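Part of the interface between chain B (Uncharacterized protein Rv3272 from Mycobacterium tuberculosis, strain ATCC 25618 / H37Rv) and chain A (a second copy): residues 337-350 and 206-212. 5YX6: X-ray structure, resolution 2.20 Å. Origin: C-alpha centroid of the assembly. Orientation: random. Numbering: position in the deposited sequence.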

ATOM      1  N   GLN B 337       8.550  19.051   7.489  1.00 36.43           N
ATOM      2  CA  GLN B 337       7.780  19.318   8.706  1.00 36.73           C
ATOM      3  C   GLN B 337       7.329  18.062   9.467  1.00 37.23           C
ATOM      4  O   GLN B 337       7.340  18.056  10.700  1.00 34.40           O
ATOM      5  CB  GLN B 337       6.563  20.177   8.379  1.00 39.11           C
ATOM      6  CG  GLN B 337       6.908  21.595   7.990  1.00 36.91           C
ATOM      7  CD  GLN B 337       5.725  22.329   7.394  1.00 46.22           C
ATOM      8  OE1 GLN B 337       4.862  21.724   6.751  1.00 46.85           O
ATOM      9  NE2 GLN B 337       5.668  23.639   7.616  1.00 50.83           N
ATOM     10  N   VAL B 338       6.918  17.018   8.743  1.00 38.96           N
ATOM     11  CA  VAL B 338       6.390  15.788   9.359  1.00 35.52           C
ATOM     12  C   VAL B 338       7.334  15.220  10.414  1.00 36.28           C
ATOM     13  O   VAL B 338       6.934  14.836  11.518  1.00 38.28           O
ATOM     14  CB  VAL B 338       6.119  14.691   8.312  1.00 32.71           C
ATOM     15  CG1 VAL B 338       5.841  13.347   8.997  1.00 34.69           C
ATOM     16  CG2 VAL B 338       4.950  15.082   7.412  1.00 31.77           C
ATOM     17  N   VAL B 339       8.602  15.184  10.051  1.00 37.63           N
ATOM     18  CA  VAL B 339       9.635  14.558  10.851  1.00 36.84           C
ATOM     19  C   VAL B 339       9.841  15.251  12.203  1.00 36.34           C
ATOM     20  O   VAL B 339      10.358  14.660  13.143  1.00 35.76           O
ATOM     21  CB  VAL B 339      10.936  14.549  10.016  1.00 40.53           C
ATOM     22  CG1 VAL B 339      12.175  14.414  10.872  1.00 47.22           C
ATOM     23  CG2 VAL B 339      10.852  13.454   8.969  1.00 33.25           C
ATOM     24  N   ASP B 340       9.363  16.481  12.327  1.00 40.18           N
ATOM     25  CA  ASP B 340       9.591  17.237  13.553  1.00 43.83           C
ATOM     26  C   ASP B 340       8.348  17.363  14.443  1.00 40.78           C
ATOM     27  O   ASP B 340       8.416  17.947  15.522  1.00 41.12           O
ATOM     28  CB  ASP B 340      10.111  18.634  13.206  1.00 45.19           C
ATOM     29  CG  ASP B 340      11.567  18.621  12.760  1.00 52.07           C
ATOM     30  OD1 ASP B 340      12.360  17.826  13.312  1.00 54.00           O
ATOM     31  OD2 ASP B 340      11.911  19.405  11.844  1.00 56.93           O
ATOM     32  N   THR B 341       7.231  16.789  14.004  1.00 36.18           N
ATOM     33  CA  THR B 341       5.978  16.871  14.749  1.00 36.74           C
ATOM     34  C   THR B 341       5.998  15.983  15.987  1.00 38.37           C
ATOM     35  O   THR B 341       6.702  14.974  16.017  1.00 36.99           O
ATOM     36  CB  THR B 341       4.779  16.469  13.869  1.00 37.09           C
ATOM     37  OG1 THR B 341       4.874  15.082  13.518  1.00 40.39           O
ATOM     38  CG2 THR B 341       4.739  17.316  12.614  1.00 34.85           C
ATOM     39  N   PRO B 342       5.216  16.357  17.017  1.00 36.47           N
ATOM     40  CA  PRO B 342       5.108  15.551  18.237  1.00 34.55           C
ATOM     41  C   PRO B 342       4.473  14.194  17.962  1.00 39.18           C
ATOM     42  O   PRO B 342       4.781  13.213  18.648  1.00 38.25           O
ATOM     43  CB  PRO B 342       4.203  16.392  19.146  1.00 40.95           C
ATOM     44  CG  PRO B 342       4.259  17.776  18.581  1.00 40.93           C
ATOM     45  CD  PRO B 342       4.442  17.606  17.112  1.00 36.93           C
ATOM     46  N   LEU B 343       3.566  14.150  16.992  1.00 35.08           N
ATOM     47  CA  LEU B 343       2.949  12.890  16.605  1.00 39.00           C
ATOM     48  C   LEU B 343       3.994  11.907  16.089  1.00 38.19           C
ATOM     49  O   LEU B 343       4.040  10.753  16.517  1.00 39.82           O
ATOM     50  CB  LEU B 343       1.879  13.113  15.539  1.00 39.13           C
ATOM     51  CG  LEU B 343       1.360  11.796  14.949  1.00 39.83           C
ATOM     52  CD1 LEU B 343       0.720  10.923  16.058  1.00 35.08           C
ATOM     53  CD2 LEU B 343       0.396  12.051  13.789  1.00 29.17           C
ATOM     54  N   PHE B 344       4.851  12.390  15.196  1.00 34.43           N
ATOM     55  CA  PHE B 344       5.885  11.564  14.606  1.00 35.70           C
ATOM     56  C   PHE B 344       6.780  10.992  15.695  1.00 35.78           C
ATOM     57  O   PHE B 344       7.142   9.825  15.656  1.00 36.54           O
ATOM     58  CB  PHE B 344       6.708  12.376  13.606  1.00 34.73           C
ATOM     59  CG  PHE B 344       7.697  11.562  12.819  1.00 33.80           C
ATOM     60  CD1 PHE B 344       7.339  11.003  11.604  1.00 33.11           C
ATOM     61  CD2 PHE B 344       8.989  11.374  13.282  1.00 31.68           C
ATOM     62  CE1 PHE B 344       8.246  10.268  10.864  1.00 33.85           C
ATOM     63  CE2 PHE B 344       9.898  10.636  12.554  1.00 39.12           C
ATOM     64  CZ  PHE B 344       9.529  10.084  11.341  1.00 33.79           C
ATOM     65  N   ALA B 345       7.114  11.810  16.682  1.00 35.32           N
ATOM     66  CA  ALA B 345       7.966  11.349  17.771  1.00 41.12           C
ATOM     67  C   ALA B 345       7.286  10.274  18.636  1.00 42.07           C
ATOM     68  O   ALA B 345       7.941   9.333  19.097  1.00 45.38           O
ATOM     69  CB  ALA B 345       8.387  12.531  18.631  1.00 41.82           C
ATOM     70  N   GLU B 346       5.976  10.415  18.838  1.00 37.44           N
ATOM     71  CA  GLU B 346       5.189   9.495  19.663  1.00 37.48           C
ATOM     72  C   GLU B 346       5.223   8.052  19.167  1.00 40.36           C
ATOM     73  O   GLU B 346       5.206   7.105  19.958  1.00 42.71           O
ATOM     74  CB  GLU B 346       3.731   9.949  19.692  1.00 37.71           C
ATOM     75  CG  GLU B 346       3.276  10.665  20.937  1.00 46.63           C
ATOM     76  CD  GLU B 346       1.793  11.000  20.877  1.00 51.70           C
ATOM     77  OE1 GLU B 346       1.422  12.126  21.271  1.00 51.00           O
ATOM     78  OE2 GLU B 346       1.001  10.143  20.415  1.00 50.49           O
ATOM     79  N   ASN B 347       5.288   7.890  17.851  1.00 40.96           N
ATOM     80  CA  ASN B 347       5.128   6.578  17.255  1.00 36.71           C
ATOM     81  C   ASN B 347       6.423   5.813  17.050  1.00 38.78           C
ATOM     82  O   ASN B 347       6.386   4.709  16.508  1.00 35.11           O
ATOM     83  CB  ASN B 347       4.401   6.693  15.919  1.00 36.68           C
ATOM     84  CG  ASN B 347       2.915   6.916  16.089  1.00 38.81           C
ATOM     85  OD1 ASN B 347       2.450   7.228  17.179  1.00 40.01           O
ATOM     86  ND2 ASN B 347       2.159   6.732  15.017  1.00 39.44           N
ATOM     87  N   ASP B 348       7.553   6.389  17.467  1.00 39.06           N
ATOM     88  CA  ASP B 348       8.817   5.650  17.505  1.00 38.36           C
ATOM     89  C   ASP B 348       9.121   5.043  16.127  1.00 37.78           C
ATOM     90  O   ASP B 348       9.312   3.830  15.989  1.00 33.99           O
ATOM     91  CB  ASP B 348       8.735   4.563  18.599  1.00 47.05           C
ATOM     92  CG  ASP B 348      10.076   3.911  18.905  1.00 57.15           C
ATOM     93  OD1 ASP B 348      11.132   4.459  18.506  1.00 61.34           O
ATOM     94  OD2 ASP B 348      10.067   2.836  19.543  1.00 55.22           O
ATOM     95  N   LEU B 349       9.128   5.896  15.106  1.00 38.19           N
ATOM     96  CA  LEU B 349       9.124   5.439  13.722  1.00 35.91           C
ATOM     97  C   LEU B 349      10.512   5.270  13.113  1.00 37.44           C
ATOM     98  O   LEU B 349      10.655   4.754  12.002  1.00 33.86           O
ATOM     99  CB  LEU B 349       8.308   6.410  12.869  1.00 33.23           C
ATOM    100  CG  LEU B 349       6.801   6.185  12.966  1.00 39.06           C
ATOM    101  CD1 LEU B 349       6.025   7.428  12.550  1.00 35.44           C
ATOM    102  CD2 LEU B 349       6.395   4.979  12.128  1.00 28.94           C
ATOM    103  N   THR B 350      11.532   5.697  13.843  1.00 37.66           N
ATOM    104  CA  THR B 350      12.883   5.694  13.315  1.00 38.36           C
ATOM    105  C   THR B 350      13.758   4.736  14.093  1.00 42.73           C
ATOM    106  O   THR B 350      13.497   4.453  15.262  1.00 41.14           O
ATOM    107  CB  THR B 350      13.521   7.080  13.363  1.00 38.31           C
ATOM    108  OG1 THR B 350      13.572   7.527  14.724  1.00 50.27           O
ATOM    109  CG2 THR B 350      12.720   8.061  12.534  1.00 39.67           C
TER
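Chain A, residues 206-212: MYDVAVG

How does the chain A segment lie on chain B? Residues A:Met206 to A:Gly212 form a continuous helix, held by backbone bonds such as A:Val211 N to A:Tyr207 O at 2.9 Å, and the helix runs on beyond A:Gly212. Chain B meets it with a more broken path: the end of one helix, a type I turn from B:Val338 to B:Thr341, a short helix from B:Pro342 to B:Glu346, and then a loop. The short helix lies nearly at right angles to the chain A helix, with a signed crossing angle of -98°, and the axes come no closer than 11.4 Å. That spacing leaves room for large side chains between the backbones. The nearest CA atoms, those of B:Leu349 and A:Asp208, are still 7.3 Å apart.

Which bump fills the main hollow? It is A:Tyr207, whose CA-to-CB bond points toward chain B and whose chi1 is t, carrying the ring outward into a pocket lined by the turn, the short helix and the loop after it. Of its seven-residue stretch it has the largest area covered, 99 Å² of the 376 Å² buried on both sides together. B:Leu343 lies over one face of the ring: its CD2 is 3.6 Å from the ring centroid of A:Tyr207, only 16° off the normal, a CH-pi contact. B:Leu349 packs obliquely against the same ring, with CD1 at 3.8 Å from A:Tyr207 CE2.

What does the tip of the tyrosine reach? The hydroxyl comes to the deep end of the pocket, where B:Val338 CG1 is 3.5 Å from A:Tyr207 OH. The same oxygen lies at the edge of the B:Phe344 ring, near its plane, 3.8 Å from B:Phe344 CD1. B:Thr341 stands a little farther off, its OG1 4.0 Å from A:Tyr207 OH. That threonine is occupied within its own chain: B:Thr341 OG1 donates to B:Val338 O at 2.9 Å, and B:Phe344 N donates to B:Thr341 OG1 at 3.2 Å. The second bond caps the start of the short helix, so one side chain ties the turn to the helix that together help to shape the hollow.

How is the rest of the helix seated? One turn along from the tyrosine, A:Val211 makes a smaller bump, its CG1 4.2 Å from B:Phe344 CE1 and its CG2 4.2 Å from B:Leu349 CD1. B:Leu349 thus touches both A:Tyr207 and A:Val211. A:Asp208 starts sideways from its CA, but the end of its side chain comes nearer to chain B, and there the polar link forms: B:Asn347 ND2 donates to A:Asp208 OD1 at 2.8 Å with an angle of 149°. B:Leu349 CD2 lies 3.4 Å from the same A:Asp208 OD1, bringing an apolar branch close beside this hydrogen bond. The CA-to-CB bond of A:Val209 points away from chain B, and that residue takes no part in the contact.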

ATOM      1  N   MET A 206      -2.500   3.527  10.673  1.00 26.22           N
ATOM      2  CA  MET A 206      -2.592   4.052   9.315  1.00 27.96           C
ATOM      3  C   MET A 206      -1.512   5.103   9.076  1.00 27.34           C
ATOM      4  O   MET A 206      -0.913   5.174   7.996  1.00 25.23           O
ATOM      5  CB  MET A 206      -3.978   4.637   9.048  1.00 33.48           C
ATOM      6  CG  MET A 206      -5.055   3.605   8.701  1.00 35.63           C
ATOM      7  SD  MET A 206      -6.732   4.302   8.760  1.00 51.13           S
ATOM      8  CE  MET A 206      -6.635   5.564   7.496  1.00 42.33           C
ATOM      9  N   TYR A 207      -1.259   5.911  10.094  1.00 25.87           N
ATOM     10  CA  TYR A 207      -0.206   6.903  10.010  1.00 28.26           C
ATOM     11  C   TYR A 207       1.149   6.261   9.724  1.00 28.18           C
ATOM     12  O   TYR A 207       1.899   6.738   8.863  1.00 26.91           O
ATOM     13  CB  TYR A 207      -0.149   7.712  11.298  1.00 25.26           C
ATOM     14  CG  TYR A 207       0.888   8.813  11.295  1.00 28.54           C
ATOM     15  CD1 TYR A 207       0.654  10.010  10.628  1.00 26.96           C
ATOM     16  CD2 TYR A 207       2.075   8.676  12.001  1.00 27.34           C
ATOM     17  CE1 TYR A 207       1.587  11.029  10.642  1.00 28.11           C
ATOM     18  CE2 TYR A 207       3.010   9.688  12.020  1.00 29.92           C
ATOM     19  CZ  TYR A 207       2.758  10.861  11.344  1.00 28.81           C
ATOM     20  OH  TYR A 207       3.688  11.870  11.363  1.00 32.55           O
ATOM     21  N   ASP A 208       1.453   5.181  10.446  1.00 28.03           N
ATOM     22  CA  ASP A 208       2.725   4.473  10.284  1.00 27.77           C
ATOM     23  C   ASP A 208       2.857   3.909   8.876  1.00 26.48           C
ATOM     24  O   ASP A 208       3.931   3.947   8.289  1.00 25.91           O
ATOM     25  CB  ASP A 208       2.866   3.353  11.319  1.00 28.00           C
ATOM     26  CG  ASP A 208       3.007   3.880  12.741  1.00 34.19           C
ATOM     27  OD1 ASP A 208       3.109   5.117  12.892  1.00 36.87           O
ATOM     28  OD2 ASP A 208       3.018   3.066  13.702  1.00 31.55           O
ATOM     29  N   VAL A 209       1.754   3.406   8.337  1.00 25.62           N
ATOM     30  CA  VAL A 209       1.742   2.906   6.977  1.00 23.82           C
ATOM     31  C   VAL A 209       2.017   4.024   5.973  1.00 26.22           C
ATOM     32  O   VAL A 209       2.790   3.843   5.034  1.00 27.15           O
ATOM     33  CB  VAL A 209       0.411   2.232   6.649  1.00 23.07           C
ATOM     34  CG1 VAL A 209       0.397   1.787   5.187  1.00 24.40           C
ATOM     35  CG2 VAL A 209       0.181   1.034   7.586  1.00 20.36           C
ATOM     36  N   ALA A 210       1.387   5.178   6.181  1.00 25.69           N
ATOM     37  CA  ALA A 210       1.530   6.316   5.280  1.00 27.44           C
ATOM     38  C   ALA A 210       2.960   6.832   5.277  1.00 28.90           C
ATOM     39  O   ALA A 210       3.524   7.099   4.215  1.00 30.73           O
ATOM     40  CB  ALA A 210       0.575   7.431   5.667  1.00 28.80           C
ATOM     41  N   VAL A 211       3.539   6.952   6.469  1.00 28.01           N
ATOM     42  CA  VAL A 211       4.942   7.326   6.614  1.00 25.58           C
ATOM     43  C   VAL A 211       5.801   6.319   5.853  1.00 31.79           C
ATOM     44  O   VAL A 211       6.690   6.693   5.091  1.00 28.81           O
ATOM     45  CB  VAL A 211       5.357   7.387   8.107  1.00 32.36           C
ATOM     46  CG1 VAL A 211       6.862   7.320   8.258  1.00 34.98           C
ATOM     47  CG2 VAL A 211       4.799   8.651   8.776  1.00 29.45           C
ATOM     48  N   GLY A 212       5.497   5.039   6.038  1.00 29.81           N
ATOM     49  CA  GLY A 212       6.216   3.981   5.358  1.00 32.64           C
ATOM     50  C   GLY A 212       6.175   4.084   3.846  1.00 28.26           C
ATOM     51  O   GLY A 212       7.176   3.849   3.186  1.00 31.36           O
TER